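Local coordinates for protein VAL-1 (Chlorella virus, PDB 3GNE) that cleaves alginate by a lyase (beta-elimination) reaction, as a viral member of polysaccharide lyase family 14, at residues 3-8 with 17-22; 73-78 with 238-243; 167-172 with 189-194. All blocks are in the same frame, centred on the assembly; numbering follows the deposited sequence.

Overall arrangement
All three contacts reach one curved antiparallel sheet of a concanavalin-like beta-sandwich. Interaction 1 comes first along the chain, before interaction 2 opens. The segments of interaction 3 both fall between 73-78 and 238-243. Strand 3-6 pairs with strand 231-241, that strand with 72-80, 72-80 with 166-173, and 166-173 with 186-192, so the contacts run stepwise across the sheet. Centres of interactions 1 and 2 lie about 10 Å apart, those of 2 and 3 about 8 Å, and those of 1 and 3 about 18 Å. The first and last strands of the modelled chain thus lie side by side, and interaction 1 bridges to strand 21-25 of the second sheet.

Interaction 1: residues 3-8 with 17-22; sequences VISTLD and GSWNVD. With GOL (glycerol), chain F.
Gly17 opens the second segment, and its CA lies against the O3 end of a glycerol, probably from the crystallisation liquor. Ser18 N donates to GOL O3 at 2.8 Å. The same glycerol takes a nearly straight bond from Asp8 N to its O1 (2.9 Å, 172°), so it bridges the two backbones. Ser18 OG reaches Ser5 OG through one water.

Trp19 carries the contact. Its CG is anti to the carbonyl carbon (chi1 -85°), which sends the indole across to residues 5-7. NE1 donates to Ser5 OG at 2.8 Å; the bond is bent (134°) and the hydroxyl sits out of the ring plane. Leu7 lies over one indole face. Its CB stands 3.7 Å from the centroid of the Trp19 six-membered ring, almost on the ring normal, a CH-pi contact. Farther on, Val21 CG2 lies 3.9 Å from Leu7 CD1.

A classic beta bulge, with Ile4 and Ser5 set against Met240, marks the pairing of strand 3-6 with strand 231-241. Leu7 and Val21 pack on Phe61, and Trp19 on Ala63. The 3-10 turn at 18-19 and loop residue Leu7 thus bridge the end of strand 3-6 in one sheet to strands 21-25 and 59-63 in the other.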
loop_
_atom_site.group_PDB
_atom_site.type_symbol
_atom_site.label_atom_id
_atom_site.label_comp_id
_atom_site.label_asym_id
_atom_site.label_seq_id
_atom_site.Cartn_x
_atom_site.Cartn_y
_atom_site.Cartn_z
ATOM N N VAL A 3 1.915 14.806 -10.692
ATOM C CA VAL A 3 0.920 13.764 -10.924
ATOM C C VAL A 3 0.948 13.321 -12.381
ATOM O O VAL A 3 0.736 14.117 -13.253
ATOM C CB VAL A 3 -0.487 14.273 -10.568
ATOM C CG1 VAL A 3 -1.569 13.219 -10.860
ATOM C CG2 VAL A 3 -0.500 14.690 -9.109
ATOM N N ILE A 4 1.172 12.034 -12.564
ATOM C CA ILE A 4 1.154 11.437 -13.888
ATOM C C ILE A 4 -0.278 11.160 -14.303
ATOM O O ILE A 4 -0.681 11.514 -15.420
ATOM C CB ILE A 4 2.069 10.205 -13.936
ATOM C CG1 ILE A 4 3.506 10.568 -13.558
ATOM C CG2 ILE A 4 2.006 9.516 -15.304
ATOM C CD1 ILE A 4 4.325 9.343 -13.150
ATOM N N SER A 5 -1.059 10.539 -13.436
ATOM C CA SER A 5 -2.443 10.301 -13.786
ATOM C C SER A 5 -3.222 10.036 -12.493
ATOM O O SER A 5 -2.628 9.723 -11.441
ATOM C CB SER A 5 -2.653 9.095 -14.693
ATOM O OG SER A 5 -2.160 7.906 -14.073
ATOM N N THR A 6 -4.527 10.172 -12.609
ATOM C CA THR A 6 -5.442 9.995 -11.479
ATOM C C THR A 6 -6.467 8.933 -11.880
ATOM O O THR A 6 -7.054 9.046 -12.965
ATOM C CB THR A 6 -6.155 11.323 -11.201
ATOM O OG1 THR A 6 -5.182 12.313 -10.859
ATOM C CG2 THR A 6 -7.157 11.147 -10.036
ATOM N N LEU A 7 -6.674 7.950 -11.022
ATOM C CA LEU A 7 -7.653 6.928 -11.339
ATOM C C LEU A 7 -9.040 7.516 -11.376
ATOM O O LEU A 7 -9.466 8.207 -10.436
ATOM C CB LEU A 7 -7.544 5.870 -10.272
ATOM C CG LEU A 7 -8.563 4.730 -10.362
ATOM C CD1 LEU A 7 -8.503 3.972 -11.711
ATOM C CD2 LEU A 7 -8.325 3.780 -9.186
ATOM N N ASP A 8 -9.791 7.225 -12.453
ATOM C CA ASP A 8 -11.197 7.592 -12.480
ATOM C C ASP A 8 -12.014 6.455 -11.887
ATOM O O ASP A 8 -12.154 5.356 -12.466
ATOM C CB ASP A 8 -11.571 7.796 -13.947
ATOM C CG ASP A 8 -13.011 8.214 -14.101
ATOM O OD1 ASP A 8 -13.374 8.593 -15.260
ATOM O OD2 ASP A 8 -13.817 8.170 -13.130
ATOM N N GLY A 17 -9.532 2.862 -17.201
ATOM C CA GLY A 17 -8.879 3.775 -18.162
ATOM C C GLY A 17 -7.400 3.401 -18.268
ATOM O O GLY A 17 -7.053 2.198 -18.348
ATOM N N SER A 18 -6.541 4.411 -18.256
ATOM C CA SER A 18 -5.136 4.147 -18.485
ATOM C C SER A 18 -4.514 3.459 -17.279
ATOM O O SER A 18 -3.316 3.093 -17.385
ATOM C CB SER A 18 -4.367 5.428 -18.762
ATOM O OG SER A 18 -4.399 6.238 -17.600
ATOM N N TRP A 19 -5.221 3.283 -16.168
ATOM C CA TRP A 19 -4.631 2.540 -15.055
ATOM C C TRP A 19 -4.619 1.029 -15.302
ATOM O O TRP A 19 -3.877 0.311 -14.579
ATOM C CB TRP A 19 -5.377 2.825 -13.726
ATOM C CG TRP A 19 -4.819 4.064 -13.091
ATOM C CD1 TRP A 19 -4.510 5.248 -13.709
ATOM C CD2 TRP A 19 -4.493 4.243 -11.717
ATOM N NE1 TRP A 19 -4.004 6.155 -12.795
ATOM C CE2 TRP A 19 -3.989 5.545 -11.557
ATOM C CE3 TRP A 19 -4.576 3.396 -10.591
ATOM C CZ2 TRP A 19 -3.577 6.042 -10.322
ATOM C CZ3 TRP A 19 -4.159 3.900 -9.363
ATOM C CH2 TRP A 19 -3.653 5.220 -9.235
ATOM N N ASN A 20 -5.416 0.509 -16.248
ATOM C CA ASN A 20 -5.413 -0.949 -16.495
ATOM C C ASN A 20 -5.707 -1.710 -15.189
ATOM O O ASN A 20 -4.949 -2.590 -14.756
ATOM C CB ASN A 20 -4.103 -1.393 -17.100
ATOM C CG ASN A 20 -3.674 -0.496 -18.275
ATOM O OD1 ASN A 20 -2.569 0.074 -18.289
ATOM N ND2 ASN A 20 -4.560 -0.438 -19.235
ATOM N N VAL A 21 -6.827 -1.328 -14.583
ATOM C CA VAL A 21 -7.235 -1.955 -13.312
ATOM C C VAL A 21 -7.779 -3.340 -13.573
ATOM O O VAL A 21 -8.569 -3.526 -14.497
ATOM C CB VAL A 21 -8.308 -1.113 -12.637
ATOM C CG1 VAL A 21 -8.904 -1.824 -11.435
ATOM C CG2 VAL A 21 -7.678 0.225 -12.166
ATOM N N ASP A 22 -7.330 -4.278 -12.751
ATOM C CA ASP A 22 -7.798 -5.662 -12.899
ATOM C C ASP A 22 -7.997 -6.239 -11.486
ATOM O O ASP A 22 -7.584 -5.624 -10.486
ATOM C CB ASP A 22 -6.788 -6.482 -13.691
ATOM C CG ASP A 22 -7.334 -7.722 -14.371
ATOM O OD1 ASP A 22 -8.560 -7.971 -14.401
ATOM O OD2 ASP A 22 -6.485 -8.487 -14.940
HETATM C C1 GOL F . -7.359 6.783 -15.311
HETATM O O1 GOL F . -8.451 6.067 -14.744
HETATM C C2 GOL F . -8.035 7.957 -16.067
HETATM O O2 GOL F . -7.049 8.852 -16.530
HETATM C C3 GOL F . -8.840 7.345 -17.223
HETATM O O3 GOL F . -7.835 6.921 -18.148
HETATM O O HOH W 1 -1.923 6.116 -16.123
#

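Interaction 2: residues 73-78 with 238-243; sequences ITFAWE and FQMKKY
Strands 73-78 and 238-241 run antiparallel, their axes 4.6 Å apart at closest approach and their directions 157° apart. They are neighbours in a sheet of the beta-sandwich expected of this concanavalin-like lyase family. Thr74 with Lys241 and Ala76 with Gln239 are hydrogen-bonded pairs; Phe75 with Met240 is the non-hydrogen-bonded pair between them. Each hydrogen-bonded pair has two N-H...O bonds. The shortest runs from Lys241 N to Thr74 O at 2.7 Å, with the donor above the carbonyl plane.

Phe75 and Met240 point to the same face and lie side by side. Met240 CG is anti to the backbone N (chi1 -172°), and it meets Phe75 CE1 at 3.5 Å. The chain then bends at chi3 (63°). Met240 SD ends 4.7 Å from the Phe75 ring centroid, an oblique Met-aromatic contact. Ile73 crosses Met240 at about a right angle, CG1 against CG.

At the other end, Trp77 CB lies over one face of the Phe238 ring, offset toward its rim. The two aromatic rings are oblique to each other. Strand 212-221 supplies further rings: Phe215 stacks on Phe75, and Trp217 meets both Trp77 and Phe238 edge-to-face.

Thr74, Ala76, Gln239 and Lys241 occupy the opposite face. Lys241 passes its CD 3.9 Å from Ala76 CB. Its NZ then forms a salt bridge with Glu169, and Thr74 OG1 is hydrogen-bonded to Tyr189 OH, so each polar bond on this face spans an intervening strand. Beyond the paired strand, Tyr243 CB rests 3.9 Å from Ile73 N, and its OH is hydrogen-bonded to Glu187 OE1.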
loop_
_atom_site.group_PDB
_atom_site.type_symbol
_atom_site.label_atom_id
_atom_site.label_comp_id
_atom_site.label_asym_id
_atom_site.label_seq_id
_atom_site.Cartn_x
_atom_site.Cartn_y
_atom_site.Cartn_z
ATOM N N ILE A 73 8.511 5.135 -8.546
ATOM C CA ILE A 73 7.181 5.669 -8.705
ATOM C C ILE A 73 6.558 5.899 -7.337
ATOM O O ILE A 73 6.952 5.211 -6.367
ATOM C CB ILE A 73 6.337 4.662 -9.532
ATOM C CG1 ILE A 73 5.162 5.329 -10.240
ATOM C CG2 ILE A 73 5.859 3.483 -8.686
ATOM C CD1 ILE A 73 5.565 6.331 -11.292
ATOM N N THR A 74 5.584 6.787 -7.302
ATOM C CA THR A 74 4.820 7.046 -6.078
ATOM C C THR A 74 3.342 6.822 -6.372
ATOM O O THR A 74 2.849 7.143 -7.455
ATOM C CB THR A 74 5.124 8.479 -5.633
ATOM O OG1 THR A 74 6.510 8.452 -5.223
ATOM C CG2 THR A 74 4.238 8.891 -4.467
ATOM N N PHE A 75 2.650 6.237 -5.394
ATOM C CA PHE A 75 1.199 6.187 -5.453
ATOM C C PHE A 75 0.656 6.946 -4.244
ATOM O O PHE A 75 1.298 6.995 -3.162
ATOM C CB PHE A 75 0.691 4.725 -5.437
ATOM C CG PHE A 75 0.894 4.117 -6.844
ATOM C CD1 PHE A 75 -0.069 4.331 -7.816
ATOM C CD2 PHE A 75 2.025 3.376 -7.130
ATOM C CE1 PHE A 75 0.103 3.853 -9.116
ATOM C CE2 PHE A 75 2.220 2.849 -8.407
ATOM C CZ PHE A 75 1.223 3.058 -9.336
ATOM N N ALA A 76 -0.496 7.546 -4.450
ATOM C CA ALA A 76 -1.061 8.422 -3.409
ATOM C C ALA A 76 -2.580 8.268 -3.403
ATOM O O ALA A 76 -3.178 7.888 -4.421
ATOM C CB ALA A 76 -0.676 9.862 -3.692
ATOM N N TRP A 77 -3.183 8.524 -2.269
ATOM C CA TRP A 77 -4.644 8.442 -2.130
ATOM C C TRP A 77 -5.019 9.235 -0.891
ATOM O O TRP A 77 -4.125 9.628 -0.111
ATOM C CB TRP A 77 -5.175 6.996 -1.999
ATOM C CG TRP A 77 -4.482 6.226 -0.909
ATOM C CD1 TRP A 77 -4.866 6.132 0.408
ATOM C CD2 TRP A 77 -3.281 5.456 -1.012
ATOM N NE1 TRP A 77 -3.975 5.339 1.122
ATOM C CE2 TRP A 77 -2.991 4.914 0.263
ATOM C CE3 TRP A 77 -2.407 5.163 -2.098
ATOM C CZ2 TRP A 77 -1.878 4.099 0.518
ATOM C CZ3 TRP A 77 -1.302 4.344 -1.827
ATOM C CH2 TRP A 77 -1.045 3.834 -0.563
ATOM N N GLU A 78 -6.305 9.472 -0.741
ATOM C CA GLU A 78 -6.790 10.151 0.463
ATOM C C GLU A 78 -7.790 9.273 1.162
ATOM O O GLU A 78 -8.537 8.534 0.505
ATOM C CB GLU A 78 -7.472 11.493 0.096
ATOM C CG GLU A 78 -6.405 12.385 -0.614
ATOM C CD GLU A 78 -7.036 13.660 -1.112
ATOM O OE1 GLU A 78 -8.083 14.067 -0.590
ATOM O OE2 GLU A 78 -6.492 14.330 -2.000
ATOM N N PHE A 238 -7.020 8.511 -6.003
ATOM C CA PHE A 238 -5.866 7.637 -6.224
ATOM C C PHE A 238 -5.029 8.205 -7.364
ATOM O O PHE A 238 -5.540 8.432 -8.464
ATOM C CB PHE A 238 -6.352 6.231 -6.633
ATOM C CG PHE A 238 -6.986 5.475 -5.481
ATOM C CD1 PHE A 238 -6.201 4.636 -4.697
ATOM C CD2 PHE A 238 -8.335 5.574 -5.183
ATOM C CE1 PHE A 238 -6.823 3.890 -3.655
ATOM C CE2 PHE A 238 -8.949 4.874 -4.174
ATOM C CZ PHE A 238 -8.166 4.032 -3.393
ATOM N N GLN A 239 -3.748 8.478 -7.118
ATOM C CA GLN A 239 -2.852 9.089 -8.065
ATOM C C GLN A 239 -1.570 8.280 -8.198
ATOM O O GLN A 239 -1.093 7.676 -7.254
ATOM C CB GLN A 239 -2.470 10.524 -7.597
ATOM C CG GLN A 239 -3.691 11.429 -7.541
ATOM C CD GLN A 239 -3.356 12.801 -7.016
ATOM O OE1 GLN A 239 -2.602 12.852 -6.036
ATOM N NE2 GLN A 239 -3.865 13.881 -7.582
ATOM N N MET A 240 -1.059 8.356 -9.435
ATOM C CA MET A 240 0.273 7.841 -9.719
ATOM C C MET A 240 1.169 9.065 -9.913
ATOM O O MET A 240 0.804 9.924 -10.747
ATOM C CB MET A 240 0.307 6.931 -10.943
ATOM C CG MET A 240 1.667 6.263 -11.094
ATOM S SD MET A 240 1.797 5.100 -12.463
ATOM C CE MET A 240 1.522 6.206 -13.920
ATOM N N LYS A 241 2.267 9.163 -9.194
ATOM C CA LYS A 241 3.065 10.392 -9.172
ATOM C C LYS A 241 4.529 10.085 -9.439
ATOM O O LYS A 241 4.957 8.962 -9.172
ATOM C CB LYS A 241 2.933 11.089 -7.804
ATOM C CG LYS A 241 1.469 11.465 -7.480
ATOM C CD LYS A 241 1.337 12.136 -6.101
ATOM C CE LYS A 241 2.083 13.457 -6.083
ATOM N NZ LYS A 241 1.859 14.179 -4.785
ATOM N N LYS A 242 5.228 11.108 -9.899
ATOM C CA LYS A 242 6.691 10.938 -10.005
ATOM C C LYS A 242 7.278 10.674 -8.632
ATOM O O LYS A 242 6.852 11.249 -7.599
ATOM C CB LYS A 242 7.186 12.226 -10.666
ATOM C CG LYS A 242 6.798 12.197 -12.174
ATOM C CD LYS A 242 6.866 13.551 -12.831
ATOM C CE LYS A 242 6.091 13.728 -14.130
ATOM N NZ LYS A 242 4.617 13.556 -13.950
ATOM N N TYR A 243 8.309 9.836 -8.570
ATOM C CA TYR A 243 9.091 9.699 -7.320
ATOM C C TYR A 243 9.859 11.015 -7.086
ATOM O O TYR A 243 10.645 11.410 -7.932
ATOM C CB TYR A 243 10.047 8.516 -7.428
ATOM C CG TYR A 243 10.726 8.219 -6.126
ATOM C CD1 TYR A 243 10.197 7.314 -5.237
ATOM C CD2 TYR A 243 11.940 8.804 -5.816
ATOM C CE1 TYR A 243 10.815 7.012 -4.044
ATOM C CE2 TYR A 243 12.587 8.536 -4.604
ATOM C CZ TYR A 243 12.016 7.636 -3.742
ATOM O OH TYR A 243 12.639 7.372 -2.552
#

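Interaction 3: residues 167-172 with 189-194; sequences RIEIGT and YVIVNG
Six hydrogen bonds join strand 167-172 to strand 189-192 and the turn residue after it, five of them between backbone atoms. The sixth closes the end of the pairing: Asn193 OD1 takes Arg167 N at 2.8 Å, while Asn193 N returns a bond to Arg167 O. Arg167 bends at chi3 (-53°) and lays one face of its guanidinium over Asn193 CA.

At the other end Tyr189 has CG between the backbone N and carbonyl carbon (chi1 71°), so its ring folds over Gly171. Gly171 CA stands 3.8 Å from the ring centroid, only 3° off the normal; glycine lets the ring lie directly on the backbone. Between these ends, Glu169 lies alongside Ile191, whose CD1 is 3.7 Å from Glu169 CD. On the other face Ile168 CD1 touches Val192 CG1, facing Ile117 and Val125 of the second sheet.

Farther out, a water donates to Glu169 OE1 at 2.6 Å and is hydrogen-bonded to Tyr189 OH, which also bonds Thr74 OG1. Lys196 makes a cation-pi contact with Tyr189. The strand pair therefore has one apolar face turned into the sandwich and one mixed face, where Glu169 and Tyr189 lie beside Ile191. The salt bridge to Lys241 would probably favour the ionised form of Glu169.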
loop_
_atom_site.group_PDB
_atom_site.type_symbol
_atom_site.label_atom_id
_atom_site.label_comp_id
_atom_site.label_asym_id
_atom_site.label_seq_id
_atom_site.Cartn_x
_atom_site.Cartn_y
_atom_site.Cartn_z
ATOM N N ARG A 167 -4.139 12.689 3.567
ATOM C CA ARG A 167 -3.396 12.498 2.339
ATOM C C ARG A 167 -2.222 11.561 2.578
ATOM O O ARG A 167 -1.373 11.855 3.408
ATOM C CB ARG A 167 -2.893 13.859 1.803
ATOM C CG ARG A 167 -4.059 14.805 1.557
ATOM C CD ARG A 167 -3.553 16.144 1.050
ATOM N NE ARG A 167 -2.540 16.756 1.873
ATOM C CZ ARG A 167 -2.448 17.314 3.063
ATOM N NH1 ARG A 167 -1.276 17.781 3.474
ATOM N NH2 ARG A 167 -3.527 17.395 3.858
ATOM N N ILE A 168 -2.211 10.455 1.812
ATOM C CA ILE A 168 -1.186 9.451 1.974
ATOM C C ILE A 168 -0.388 9.308 0.680
ATOM O O ILE A 168 -0.977 9.295 -0.396
ATOM C CB ILE A 168 -1.857 8.075 2.267
ATOM C CG1 ILE A 168 -2.892 8.182 3.406
ATOM C CG2 ILE A 168 -0.782 7.027 2.535
ATOM C CD1 ILE A 168 -2.325 8.553 4.738
ATOM N N GLU A 169 0.932 9.111 0.760
ATOM C CA GLU A 169 1.675 8.760 -0.439
ATOM C C GLU A 169 2.684 7.678 -0.049
ATOM O O GLU A 169 3.185 7.677 1.091
ATOM C CB GLU A 169 2.472 9.967 -1.037
ATOM C CG GLU A 169 1.603 11.228 -1.204
ATOM C CD GLU A 169 2.324 12.247 -2.094
ATOM O OE1 GLU A 169 3.219 11.887 -2.887
ATOM O OE2 GLU A 169 1.908 13.399 -2.014
ATOM N N ILE A 170 3.023 6.852 -1.022
ATOM C CA ILE A 170 4.086 5.900 -0.788
ATOM C C ILE A 170 4.972 5.878 -2.041
ATOM O O ILE A 170 4.456 5.584 -3.139
ATOM C CB ILE A 170 3.602 4.476 -0.416
ATOM C CG1 ILE A 170 4.763 3.537 -0.103
ATOM C CG2 ILE A 170 2.633 3.870 -1.420
ATOM C CD1 ILE A 170 4.385 2.307 0.710
ATOM N N GLY A 171 6.254 6.149 -1.837
ATOM C CA GLY A 171 7.226 6.139 -2.925
ATOM C C GLY A 171 8.111 4.910 -2.852
ATOM O O GLY A 171 8.452 4.413 -1.773
ATOM N N THR A 172 8.462 4.433 -4.042
ATOM C CA THR A 172 9.327 3.263 -4.155
ATOM C C THR A 172 10.390 3.537 -5.194
ATOM O O THR A 172 10.004 3.902 -6.312
ATOM C CB THR A 172 8.526 2.013 -4.595
ATOM O OG1 THR A 172 7.427 1.827 -3.708
ATOM C CG2 THR A 172 9.388 0.790 -4.454
ATOM N N TYR A 189 9.587 5.884 0.576
ATOM C CA TYR A 189 9.191 7.009 1.439
ATOM C C TYR A 189 7.694 6.929 1.671
ATOM O O TYR A 189 6.935 6.351 0.867
ATOM C CB TYR A 189 9.627 8.329 0.836
ATOM C CG TYR A 189 8.976 8.921 -0.394
ATOM C CD1 TYR A 189 7.640 9.381 -0.502
ATOM C CD2 TYR A 189 9.758 9.106 -1.548
ATOM C CE1 TYR A 189 7.105 9.927 -1.635
ATOM C CE2 TYR A 189 9.232 9.689 -2.700
ATOM C CZ TYR A 189 7.912 10.098 -2.746
ATOM O OH TYR A 189 7.436 10.668 -3.903
ATOM N N VAL A 190 7.260 7.519 2.763
ATOM C CA VAL A 190 5.864 7.611 3.145
ATOM C C VAL A 190 5.621 9.072 3.462
ATOM O O VAL A 190 6.433 9.709 4.130
ATOM C CB VAL A 190 5.535 6.742 4.371
ATOM C CG1 VAL A 190 4.124 7.042 4.881
ATOM C CG2 VAL A 190 5.695 5.273 3.963
ATOM N N ILE A 191 4.482 9.547 2.956
ATOM C CA ILE A 191 4.010 10.876 3.309
ATOM C C ILE A 191 2.613 10.741 3.904
ATOM O O ILE A 191 1.774 10.080 3.318
ATOM C CB ILE A 191 3.979 11.856 2.105
ATOM C CG1 ILE A 191 5.280 11.934 1.348
ATOM C CG2 ILE A 191 3.618 13.234 2.638
ATOM C CD1 ILE A 191 5.212 12.776 0.085
ATOM N N VAL A 192 2.410 11.388 5.065
ATOM C CA VAL A 192 1.074 11.445 5.642
ATOM C C VAL A 192 0.814 12.916 5.973
ATOM O O VAL A 192 1.552 13.515 6.786
ATOM C CB VAL A 192 0.861 10.594 6.902
ATOM C CG1 VAL A 192 -0.593 10.672 7.285
ATOM C CG2 VAL A 192 1.280 9.122 6.629
ATOM N N ASN A 193 -0.195 13.516 5.355
ATOM C CA ASN A 193 -0.592 14.909 5.591
ATOM C C ASN A 193 0.594 15.811 5.554
ATOM O O ASN A 193 0.803 16.693 6.372
ATOM C CB ASN A 193 -1.361 15.028 6.908
ATOM C CG ASN A 193 -2.691 14.259 6.833
ATOM O OD1 ASN A 193 -3.335 14.285 5.769
ATOM N ND2 ASN A 193 -3.066 13.665 7.922
ATOM N N GLY A 194 1.421 15.665 4.524
ATOM C CA GLY A 194 2.532 16.536 4.252
ATOM C C GLY A 194 3.816 16.165 4.966
ATOM O O GLY A 194 4.875 16.714 4.638
HETATM O O HOH W 2 5.619 12.453 -3.644
#